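PDB 2IA0: putative HTH-type transcriptional regulator PF0864 from Pyrococcus furiosus, which probably binds DNA in a sequence-specific manner and regulates transcription as a dimeric member of the AsnC family. Local coordinates for residues V134-I137 / E138-T142; V125-N129 / K130-V134; E94-I97 / S98-S102. All coordinates share one frame; numbering follows the deposited sequence.

How the interactions relate
From the N terminus, interaction 3 comes first. It lies wholly within helix 91-105, the first helix of the C-terminal alpha+beta domain, and closes no loop beyond single helical turns. This helix packs on strands 110-116 and 120-127, which follow it. Interaction 2 then closes the short connection from strand 120-127 into helix 132-140. Interaction 1 continues along that helix, which packs on strands 120-127 and 147-154, and shares Val134 with interaction 2. The two touch where the Phe136 ring meets Val125 and Lys127. None of the three nests in or crosses another. The centre of interaction 3 is about 18 Å from that of interaction 1.

Interaction 1: residues V134-I137 / E138-T142; sequences VKFI and EENIT
Phe136 and Asn140 meet one turn apart near the C-terminal end of helix 132-140, in the alpha+beta domain typical of AsnC-family regulators. The backbone bonds come first. Glu138 N binds Val134 O at 2.8 Å, nearly straight at 172°. Asn140 N reaches Phe136 O, and Glu139 N gives Lys135 O a weak bond. Ile137 O takes two donors: Ile141 N, and Thr142 N at 3.0 Å. The second is an i to i+5 bond, so the helix end mixes the alpha pattern with a wider one.

The aromatic contact is a CH-pi one. Asn140 CB sits over one face of the Phe136 ring, 4.2 Å from its centroid. Phe136 CG is anti to the backbone N (chi1 175°), which swings the ring along the helix toward Asn140. The amide plane is turned 49° from the ring, and ND2 also makes a weak bond to Phe136 O.

Among apolar contacts, Phe136 CE2 is 4.0 Å from Ile141 CG1. These two residues pack against strands 120-127 and 147-154, respectively. Opposite charges face each other less closely: Lys135 NZ stays 4.6 Å from Glu139 OE2. The lysine touches that oxygen through its chain, with Lys135 CE 3.4 Å from Glu139 OE2.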
ATOM      1  N   VAL A 134     -14.594  -6.244 -14.854  1.00 22.06           N
ATOM      2  CA  VAL A 134     -15.254  -5.808 -16.082  1.00 21.82           C
ATOM      3  C   VAL A 134     -16.572  -5.112 -15.748  1.00 21.73           C
ATOM      4  O   VAL A 134     -16.785  -3.954 -16.091  1.00 21.61           O
ATOM      5  CB  VAL A 134     -15.460  -7.001 -17.040  1.00 21.75           C
ATOM      6  CG1 VAL A 134     -16.524  -6.692 -18.128  1.00 20.61           C
ATOM      7  CG2 VAL A 134     -14.114  -7.406 -17.641  1.00 21.15           C
ATOM      8  N   LYS A 135     -17.427  -5.835 -15.044  1.00 22.22           N
ATOM      9  CA  LYS A 135     -18.681  -5.325 -14.506  1.00 22.44           C
ATOM     10  C   LYS A 135     -18.487  -4.049 -13.671  1.00 22.17           C
ATOM     11  O   LYS A 135     -19.338  -3.157 -13.709  1.00 23.23           O
ATOM     12  CB  LYS A 135     -19.347  -6.430 -13.674  1.00 22.61           C
ATOM     13  CG  LYS A 135     -20.852  -6.367 -13.612  1.00 24.48           C
ATOM     14  CD  LYS A 135     -21.384  -7.066 -12.356  1.00 26.11           C
ATOM     15  CE  LYS A 135     -22.708  -6.421 -11.936  1.00 26.95           C
ATOM     16  NZ  LYS A 135     -23.296  -7.097 -10.746  1.00 28.45           N
ATOM     17  N   PHE A 136     -17.383  -3.960 -12.915  1.00 21.29           N
ATOM     18  CA  PHE A 136     -17.063  -2.740 -12.160  1.00 20.24           C
ATOM     19  C   PHE A 136     -16.732  -1.562 -13.085  1.00 19.91           C
ATOM     20  O   PHE A 136     -17.213  -0.461 -12.864  1.00 20.15           O
ATOM     21  CB  PHE A 136     -15.914  -2.950 -11.161  1.00 19.82           C
ATOM     22  CG  PHE A 136     -15.478  -1.682 -10.453  1.00 18.44           C
ATOM     23  CD1 PHE A 136     -16.003  -1.351  -9.199  1.00 17.27           C
ATOM     24  CD2 PHE A 136     -14.560  -0.816 -11.038  1.00 16.99           C
ATOM     25  CE1 PHE A 136     -15.608  -0.175  -8.526  1.00 14.69           C
ATOM     26  CE2 PHE A 136     -14.172   0.365 -10.389  1.00 17.85           C
ATOM     27  CZ  PHE A 136     -14.695   0.681  -9.117  1.00 16.26           C
ATOM     28  N   ILE A 137     -15.873  -1.791 -14.075  1.00 19.49           N
ATOM     29  CA  ILE A 137     -15.542  -0.771 -15.075  1.00 19.28           C
ATOM     30  C   ILE A 137     -16.751  -0.326 -15.924  1.00 19.89           C
ATOM     31  O   ILE A 137     -16.931   0.882 -16.137  1.00 20.28           O
ATOM     32  CB  ILE A 137     -14.295  -1.184 -15.910  1.00 19.05           C
ATOM     33  CG1 ILE A 137     -13.049  -1.158 -14.994  1.00 18.11           C
ATOM     34  CG2 ILE A 137     -14.099  -0.275 -17.146  1.00 17.14           C
ATOM     35  CD1 ILE A 137     -12.016  -2.171 -15.344  1.00 14.94           C
ATOM     36  N   GLU A 138     -17.591  -1.268 -16.366  1.00 20.56           N
ATOM     37  CA  GLU A 138     -18.844  -0.904 -17.078  1.00 21.42           C
ATOM     38  C   GLU A 138     -19.633   0.141 -16.286  1.00 21.34           C
ATOM     39  O   GLU A 138     -20.099   1.149 -16.846  1.00 21.19           O
ATOM     40  CB  GLU A 138     -19.787  -2.110 -17.367  1.00 21.61           C
ATOM     41  CG  GLU A 138     -19.156  -3.424 -17.874  1.00 23.62           C
ATOM     42  CD  GLU A 138     -20.157  -4.336 -18.656  1.00 26.88           C
ATOM     43  OE1 GLU A 138     -20.431  -4.064 -19.855  1.00 28.74           O
ATOM     44  OE2 GLU A 138     -20.645  -5.347 -18.090  1.00 25.95           O
ATOM     45  N   GLU A 139     -19.751  -0.108 -14.978  1.00 21.59           N
ATOM     46  CA  GLU A 139     -20.688   0.592 -14.100  1.00 22.10           C
ATOM     47  C   GLU A 139     -20.188   1.882 -13.487  1.00 21.85           C
ATOM     48  O   GLU A 139     -20.956   2.838 -13.337  1.00 21.68           O
ATOM     49  CB  GLU A 139     -21.168  -0.349 -12.993  1.00 22.52           C
ATOM     50  CG  GLU A 139     -22.410  -1.110 -13.391  1.00 25.26           C
ATOM     51  CD  GLU A 139     -22.495  -2.497 -12.796  1.00 28.78           C
ATOM     52  OE1 GLU A 139     -22.211  -2.649 -11.585  1.00 30.40           O
ATOM     53  OE2 GLU A 139     -22.875  -3.439 -13.549  1.00 30.30           O
ATOM     54  N   ASN A 140     -18.901   1.922 -13.168  1.00 22.02           N
ATOM     55  CA  ASN A 140     -18.329   3.017 -12.381  1.00 22.73           C
ATOM     56  C   ASN A 140     -17.222   3.813 -13.079  1.00 23.28           C
ATOM     57  O   ASN A 140     -16.781   4.829 -12.559  1.00 23.60           O
ATOM     58  CB  ASN A 140     -17.801   2.479 -11.046  1.00 22.21           C
ATOM     59  CG  ASN A 140     -18.881   1.823 -10.204  1.00 23.43           C
ATOM     60  OD1 ASN A 140     -19.816   2.483  -9.750  1.00 23.77           O
ATOM     61  ND2 ASN A 140     -18.745   0.519  -9.969  1.00 24.00           N
ATOM     62  N   ILE A 141     -16.769   3.354 -14.244  1.00 24.14           N
ATOM     63  CA  ILE A 141     -15.666   4.024 -14.954  1.00 24.32           C
ATOM     64  C   ILE A 141     -16.040   4.539 -16.357  1.00 24.40           C
ATOM     65  O   ILE A 141     -15.810   5.700 -16.674  1.00 24.51           O
ATOM     66  CB  ILE A 141     -14.367   3.143 -14.969  1.00 24.51           C
ATOM     67  CG1 ILE A 141     -13.869   2.835 -13.526  1.00 24.12           C
ATOM     68  CG2 ILE A 141     -13.269   3.739 -15.874  1.00 24.56           C
ATOM     69  CD1 ILE A 141     -13.500   4.042 -12.636  1.00 20.04           C
ATOM     70  N   THR A 142     -16.615   3.687 -17.198  1.00 24.60           N
ATOM     71  CA  THR A 142     -16.941   4.096 -18.575  1.00 24.10           C
ATOM     72  C   THR A 142     -18.213   4.942 -18.626  1.00 23.90           C
ATOM     73  O   THR A 142     -18.522   5.568 -19.655  1.00 23.22           O
ATOM     74  CB  THR A 142     -17.047   2.901 -19.543  1.00 24.17           C
ATOM     75  OG1 THR A 142     -18.019   1.970 -19.054  1.00 26.39           O
ATOM     76  CG2 THR A 142     -15.692   2.208 -19.709  1.00 23.49           C
TER

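Interaction 2: residues V125-N129 / K130-V134; sequences VGKNN and KDELV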
ATOM      1  N   VAL A 125      -8.068  -1.230  -7.720  1.00 11.72           N
ATOM      2  CA  VAL A 125      -9.313  -1.944  -7.481  1.00 12.18           C
ATOM      3  C   VAL A 125      -9.115  -3.460  -7.321  1.00 12.10           C
ATOM      4  O   VAL A 125      -8.450  -4.109  -8.137  1.00 11.78           O
ATOM      5  CB  VAL A 125     -10.380  -1.600  -8.580  1.00 12.52           C
ATOM      6  CG1 VAL A 125     -11.706  -2.280  -8.279  1.00 13.26           C
ATOM      7  CG2 VAL A 125     -10.593  -0.058  -8.654  1.00 12.68           C
ATOM      8  N   GLY A 126      -9.703  -4.002  -6.261  1.00 12.14           N
ATOM      9  CA  GLY A 126      -9.731  -5.435  -6.045  1.00 12.68           C
ATOM     10  C   GLY A 126     -11.103  -6.081  -6.117  1.00 13.15           C
ATOM     11  O   GLY A 126     -12.068  -5.618  -5.499  1.00 13.19           O
ATOM     12  N   LYS A 127     -11.196  -7.147  -6.900  1.00 13.86           N
ATOM     13  CA  LYS A 127     -12.399  -7.967  -6.936  1.00 14.73           C
ATOM     14  C   LYS A 127     -11.971  -9.416  -6.886  1.00 15.44           C
ATOM     15  O   LYS A 127     -10.786  -9.723  -6.832  1.00 14.77           O
ATOM     16  CB  LYS A 127     -13.239  -7.711  -8.192  1.00 14.51           C
ATOM     17  CG  LYS A 127     -13.693  -6.269  -8.398  1.00 14.85           C
ATOM     18  CD  LYS A 127     -14.846  -5.953  -7.498  1.00 14.94           C
ATOM     19  CE  LYS A 127     -15.057  -4.460  -7.386  1.00 14.53           C
ATOM     20  NZ  LYS A 127     -16.283  -4.281  -6.584  1.00 12.49           N
ATOM     21  N   ASN A 128     -12.950 -10.304  -6.916  1.00 17.13           N
ATOM     22  CA  ASN A 128     -12.679 -11.726  -6.830  1.00 18.70           C
ATOM     23  C   ASN A 128     -12.599 -12.468  -8.170  1.00 19.46           C
ATOM     24  O   ASN A 128     -11.944 -13.496  -8.236  1.00 19.66           O
ATOM     25  CB  ASN A 128     -13.620 -12.378  -5.811  1.00 18.78           C
ATOM     26  CG  ASN A 128     -13.301 -11.941  -4.364  1.00 20.15           C
ATOM     27  OD1 ASN A 128     -12.139 -11.651  -4.011  1.00 19.72           O
ATOM     28  ND2 ASN A 128     -14.332 -11.887  -3.531  1.00 20.55           N
ATOM     29  N   ASN A 129     -13.231 -11.928  -9.222  1.00 20.95           N
ATOM     30  CA  ASN A 129     -13.096 -12.435 -10.607  1.00 22.31           C
ATOM     31  C   ASN A 129     -12.661 -11.354 -11.593  1.00 23.20           C
ATOM     32  O   ASN A 129     -12.292 -10.255 -11.194  1.00 23.61           O
ATOM     33  CB  ASN A 129     -14.403 -13.024 -11.140  1.00 22.47           C
ATOM     34  CG  ASN A 129     -15.004 -14.039 -10.234  1.00 23.51           C
ATOM     35  OD1 ASN A 129     -16.123 -13.853  -9.754  1.00 24.85           O
ATOM     36  ND2 ASN A 129     -14.289 -15.143 -10.004  1.00 24.70           N
ATOM     37  N   LYS A 130     -12.793 -11.655 -12.887  1.00 24.38           N
ATOM     38  CA  LYS A 130     -12.185 -10.856 -13.964  1.00 25.27           C
ATOM     39  C   LYS A 130     -12.811  -9.577 -14.554  1.00 25.78           C
ATOM     40  O   LYS A 130     -12.024  -8.757 -15.045  1.00 26.53           O
ATOM     41  CB  LYS A 130     -11.641 -11.744 -15.099  1.00 25.11           C
ATOM     42  CG  LYS A 130     -10.213 -12.201 -14.831  1.00 25.70           C
ATOM     43  CD  LYS A 130      -9.444 -12.502 -16.109  1.00 25.62           C
ATOM     44  CE  LYS A 130      -8.349 -13.525 -15.856  1.00 25.21           C
ATOM     45  NZ  LYS A 130      -7.397 -13.071 -14.802  1.00 24.51           N
ATOM     46  N   ASP A 131     -14.127  -9.318 -14.597  1.00 25.75           N
ATOM     47  CA  ASP A 131     -15.359 -10.142 -14.506  1.00 25.47           C
ATOM     48  C   ASP A 131     -16.278  -9.425 -13.518  1.00 24.78           C
ATOM     49  O   ASP A 131     -17.196  -8.727 -13.943  1.00 24.76           O
ATOM     50  CB  ASP A 131     -15.202 -11.631 -14.229  1.00 25.75           C
ATOM     51  CG  ASP A 131     -16.435 -12.428 -14.657  1.00 27.09           C
ATOM     52  OD1 ASP A 131     -17.332 -11.850 -15.315  1.00 28.22           O
ATOM     53  OD2 ASP A 131     -16.511 -13.636 -14.341  1.00 29.58           O
ATOM     54  N   GLU A 132     -16.002  -9.528 -12.223  1.00 24.07           N
ATOM     55  CA  GLU A 132     -16.467  -8.494 -11.304  1.00 23.74           C
ATOM     56  C   GLU A 132     -15.766  -7.143 -11.631  1.00 23.42           C
ATOM     57  O   GLU A 132     -16.345  -6.077 -11.460  1.00 23.03           O
ATOM     58  CB  GLU A 132     -16.258  -8.921  -9.837  1.00 23.84           C
ATOM     59  CG  GLU A 132     -17.457  -9.671  -9.206  1.00 23.81           C
ATOM     60  CD  GLU A 132     -17.159 -10.264  -7.820  1.00 26.22           C
ATOM     61  OE1 GLU A 132     -16.293  -9.722  -7.086  1.00 26.78           O
ATOM     62  OE2 GLU A 132     -17.800 -11.285  -7.453  1.00 26.35           O
ATOM     63  N   LEU A 133     -14.528  -7.209 -12.126  1.00 23.17           N
ATOM     64  CA  LEU A 133     -13.774  -6.031 -12.570  1.00 23.05           C
ATOM     65  C   LEU A 133     -14.321  -5.408 -13.857  1.00 22.55           C
ATOM     66  O   LEU A 133     -14.471  -4.193 -13.950  1.00 22.59           O
ATOM     67  CB  LEU A 133     -12.296  -6.386 -12.752  1.00 23.35           C
ATOM     68  CG  LEU A 133     -11.363  -6.073 -11.579  1.00 24.74           C
ATOM     69  CD1 LEU A 133     -10.321  -7.164 -11.354  1.00 25.04           C
ATOM     70  CD2 LEU A 133     -10.696  -4.730 -11.833  1.00 26.29           C
ATOM     71  N   VAL A 134     -14.594  -6.244 -14.854  1.00 22.06           N
ATOM     72  CA  VAL A 134     -15.254  -5.808 -16.082  1.00 21.82           C
ATOM     73  C   VAL A 134     -16.572  -5.112 -15.748  1.00 21.73           C
ATOM     74  O   VAL A 134     -16.785  -3.954 -16.091  1.00 21.61           O
ATOM     75  CB  VAL A 134     -15.460  -7.001 -17.040  1.00 21.75           C
ATOM     76  CG1 VAL A 134     -16.524  -6.692 -18.128  1.00 20.61           C
ATOM     77  CG2 VAL A 134     -14.114  -7.406 -17.641  1.00 21.15           C
TER
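Lys127 and Glu132 touch through their aliphatic parts, with Lys127 CB 3.6 Å from Glu132 CB. The two side chains cross at about a right angle. Further along the lysine, CG rests 3.9 Å from Leu133 CG. The glutamate chain is extended beyond CG (chi2 172°) and carries its carboxylate back to the end of the strand. There Glu132 OE1 accepts a weak bond of 3.4 Å from Asn128 N, long but fairly straight at 168°. Asn129 lies alongside, its CB 3.5 Å from Asp131 CB.

These contacts close the turn from strand 120-127 into helix 132-140, a strand-to-helix connection of the alpha+beta fold. Asp131 holds the N-cap position, but its side chain makes no capping bond. The peptide bond before it is modelled as cis.

Leu133 packs against the sheet. Its CD2 is 4.4 Å from Val125 CG1, a loose apolar contact, and its side chain also packs on His76 and Ala78 of strand 76-84. Lys127 bends at chi2 (-77°), and its NZ hydrogen-bonds Pro108 O rather than the Glu132 carboxylate. An alanine in place of Lys127 would probably leave Pro108 O without this donor and take away the methylene packing beside Leu133 CG.

Farther out, backbone bonds from Val125 to Ala78 and from Lys127 to His76 hold the strand in the sheet, and Lys75 NZ binds Asn128 O just past its end.

Interaction 3: residues E94-I97 / S98-S102; sequences ERYI and SYISS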
ATOM      1  N   GLU A  94     -10.255  21.079 -10.936  1.00 13.71           N
ATOM      2  CA  GLU A  94      -9.954  20.712  -9.555  1.00 14.49           C
ATOM      3  C   GLU A  94     -11.184  20.130  -8.853  1.00 14.09           C
ATOM      4  O   GLU A  94     -11.080  19.096  -8.193  1.00 15.61           O
ATOM      5  CB  GLU A  94      -9.388  21.918  -8.792  1.00 14.66           C
ATOM      6  CG  GLU A  94      -9.062  21.669  -7.325  1.00 20.00           C
ATOM      7  CD  GLU A  94      -9.398  22.892  -6.446  1.00 27.88           C
ATOM      8  OE1 GLU A  94      -8.858  24.001  -6.721  1.00 30.64           O
ATOM      9  OE2 GLU A  94     -10.208  22.747  -5.490  1.00 29.60           O
ATOM     10  N   ARG A  95     -12.347  20.768  -9.023  1.00 13.12           N
ATOM     11  CA  ARG A  95     -13.578  20.337  -8.340  1.00 11.62           C
ATOM     12  C   ARG A  95     -14.200  19.065  -8.903  1.00 11.69           C
ATOM     13  O   ARG A  95     -14.845  18.307  -8.163  1.00 12.28           O
ATOM     14  CB  ARG A  95     -14.624  21.452  -8.350  1.00 11.00           C
ATOM     15  CG  ARG A  95     -14.586  22.371  -7.157  1.00  7.96           C
ATOM     16  CD  ARG A  95     -15.610  23.473  -7.354  1.00  9.06           C
ATOM     17  NE  ARG A  95     -14.908  24.723  -7.527  1.00  9.61           N
ATOM     18  CZ  ARG A  95     -15.239  25.711  -8.337  1.00  8.14           C
ATOM     19  NH1 ARG A  95     -16.300  25.649  -9.120  1.00  8.60           N
ATOM     20  NH2 ARG A  95     -14.462  26.779  -8.354  1.00  9.45           N
ATOM     21  N   TYR A  96     -14.027  18.867 -10.207  1.00 11.56           N
ATOM     22  CA  TYR A  96     -14.525  17.702 -10.928  1.00 12.42           C
ATOM     23  C   TYR A  96     -13.761  16.441 -10.546  1.00 12.37           C
ATOM     24  O   TYR A  96     -14.359  15.416 -10.270  1.00 12.62           O
ATOM     25  CB  TYR A  96     -14.453  17.923 -12.445  1.00 12.63           C
ATOM     26  CG  TYR A  96     -15.185  16.850 -13.217  1.00 14.85           C
ATOM     27  CD1 TYR A  96     -16.552  16.650 -13.024  1.00 16.26           C
ATOM     28  CD2 TYR A  96     -14.515  16.024 -14.134  1.00 17.14           C
ATOM     29  CE1 TYR A  96     -17.238  15.667 -13.712  1.00 17.64           C
ATOM     30  CE2 TYR A  96     -15.210  15.020 -14.848  1.00 16.70           C
ATOM     31  CZ  TYR A  96     -16.565  14.860 -14.619  1.00 17.28           C
ATOM     32  OH  TYR A  96     -17.273  13.900 -15.270  1.00 18.57           O
ATOM     33  N   ILE A  97     -12.438  16.543 -10.503  1.00 12.25           N
ATOM     34  CA  ILE A  97     -11.597  15.480  -9.995  1.00 12.70           C
ATOM     35  C   ILE A  97     -11.908  15.094  -8.544  1.00 12.98           C
ATOM     36  O   ILE A  97     -11.912  13.889  -8.232  1.00 11.95           O
ATOM     37  CB  ILE A  97     -10.093  15.825 -10.195  1.00 13.32           C
ATOM     38  CG1 ILE A  97      -9.733  15.689 -11.673  1.00 14.56           C
ATOM     39  CG2 ILE A  97      -9.185  14.946  -9.336  1.00 11.86           C
ATOM     40  CD1 ILE A  97      -8.479  16.404 -12.032  1.00 18.18           C
ATOM     41  N   SER A  98     -12.140  16.095  -7.664  1.00 13.25           N
ATOM     42  CA  SER A  98     -12.599  15.833  -6.274  1.00 13.67           C
ATOM     43  C   SER A  98     -13.871  15.006  -6.241  1.00 14.14           C
ATOM     44  O   SER A  98     -13.968  14.053  -5.480  1.00 14.66           O
ATOM     45  CB  SER A  98     -12.826  17.122  -5.476  1.00 13.93           C
ATOM     46  OG  SER A  98     -11.601  17.791  -5.201  1.00 13.31           O
ATOM     47  N   TYR A  99     -14.833  15.363  -7.093  1.00 14.94           N
ATOM     48  CA  TYR A  99     -16.090  14.627  -7.232  1.00 14.99           C
ATOM     49  C   TYR A  99     -15.881  13.173  -7.658  1.00 15.92           C
ATOM     50  O   TYR A  99     -16.469  12.266  -7.086  1.00 16.32           O
ATOM     51  CB  TYR A  99     -17.007  15.360  -8.222  1.00 14.92           C
ATOM     52  CG  TYR A  99     -18.179  14.567  -8.732  1.00 13.83           C
ATOM     53  CD1 TYR A  99     -19.102  14.009  -7.857  1.00 14.94           C
ATOM     54  CD2 TYR A  99     -18.382  14.393 -10.099  1.00 15.87           C
ATOM     55  CE1 TYR A  99     -20.199  13.280  -8.322  1.00 15.66           C
ATOM     56  CE2 TYR A  99     -19.481  13.658 -10.583  1.00 16.96           C
ATOM     57  CZ  TYR A  99     -20.385  13.108  -9.683  1.00 18.00           C
ATOM     58  OH  TYR A  99     -21.489  12.388 -10.137  1.00 21.43           O
ATOM     59  N   ILE A 100     -15.071  12.949  -8.686  1.00 16.84           N
ATOM     60  CA  ILE A 100     -14.790  11.597  -9.125  1.00 17.72           C
ATOM     61  C   ILE A 100     -13.975  10.826  -8.078  1.00 18.00           C
ATOM     62  O   ILE A 100     -14.255   9.664  -7.828  1.00 18.47           O
ATOM     63  CB  ILE A 100     -14.083  11.576 -10.483  1.00 18.23           C
ATOM     64  CG1 ILE A 100     -14.918  12.330 -11.525  1.00 18.97           C
ATOM     65  CG2 ILE A 100     -13.844  10.131 -10.931  1.00 18.65           C
ATOM     66  CD1 ILE A 100     -14.085  12.799 -12.669  1.00 19.89           C
ATOM     67  N   SER A 101     -12.976  11.470  -7.479  1.00 18.06           N
ATOM     68  CA  SER A 101     -12.253  10.889  -6.351  1.00 18.94           C
ATOM     69  C   SER A 101     -13.162  10.362  -5.213  1.00 19.12           C
ATOM     70  O   SER A 101     -13.053   9.195  -4.839  1.00 18.10           O
ATOM     71  CB  SER A 101     -11.245  11.895  -5.808  1.00 18.81           C
ATOM     72  OG  SER A 101     -10.188  12.062  -6.743  1.00 20.62           O
ATOM     73  N   SER A 102     -14.060  11.221  -4.695  1.00 19.47           N
ATOM     74  CA  SER A 102     -15.013  10.866  -3.608  1.00 20.05           C
ATOM     75  C   SER A 102     -16.048   9.803  -3.961  1.00 19.55           C
ATOM     76  O   SER A 102     -16.471   9.024  -3.118  1.00 19.88           O
ATOM     77  CB  SER A 102     -15.780  12.110  -3.143  1.00 20.49           C
ATOM     78  OG  SER A 102     -14.877  13.139  -2.826  1.00 23.02           O
TER
HETATM   79  O   HOH W   1     -12.068  20.239  -4.824  1.00 23.53           O
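Tyr96 O accepts from Ile100 N at 3.0 Å, one of four regular i to i+4 backbone bonds that join residues 94-97 to 98-101 within helix 91-105. Ile100 CD1 lies over one face of the Tyr96 ring, 3.8 Å from its centroid and 30° off the ring normal. With chi1 at -170°, Tyr96 CG lies beside its own carbonyl carbon and the ring runs alongside the next turn. Tyr99 comes to the same ring obliquely. Its own ring is met at the edge by Tyr96 CE1, which is 4.0 Å from Tyr99 CD2.

The serines turn back on the helix. Ser101 OG bonds Ile97 O at 2.9 Å from above the carbonyl plane. Ser101 N binds the same oxygen at 2.7 Å, so one carbonyl is gripped twice. Ser102 repeats this at Ser98 O, where its N and OG arrive from opposite faces. A water donates to Glu94 OE2 at 3.2 Å. It lies unusually close to Ser98 OG, so the bridge it suggests is less certain.

The Tyr96 hydroxyl bonds Pro145 O, in the loop before strand 147-154. Ile97 and Ile100 pack on Ile121 of strand 120-127, and Ser101 touches Val113 of strand 110-116. Lys159 of the second subunit packs on Ile97 and Ser98 and makes a weak bond with Ser101 OG, placing this helix face at the dimer interface.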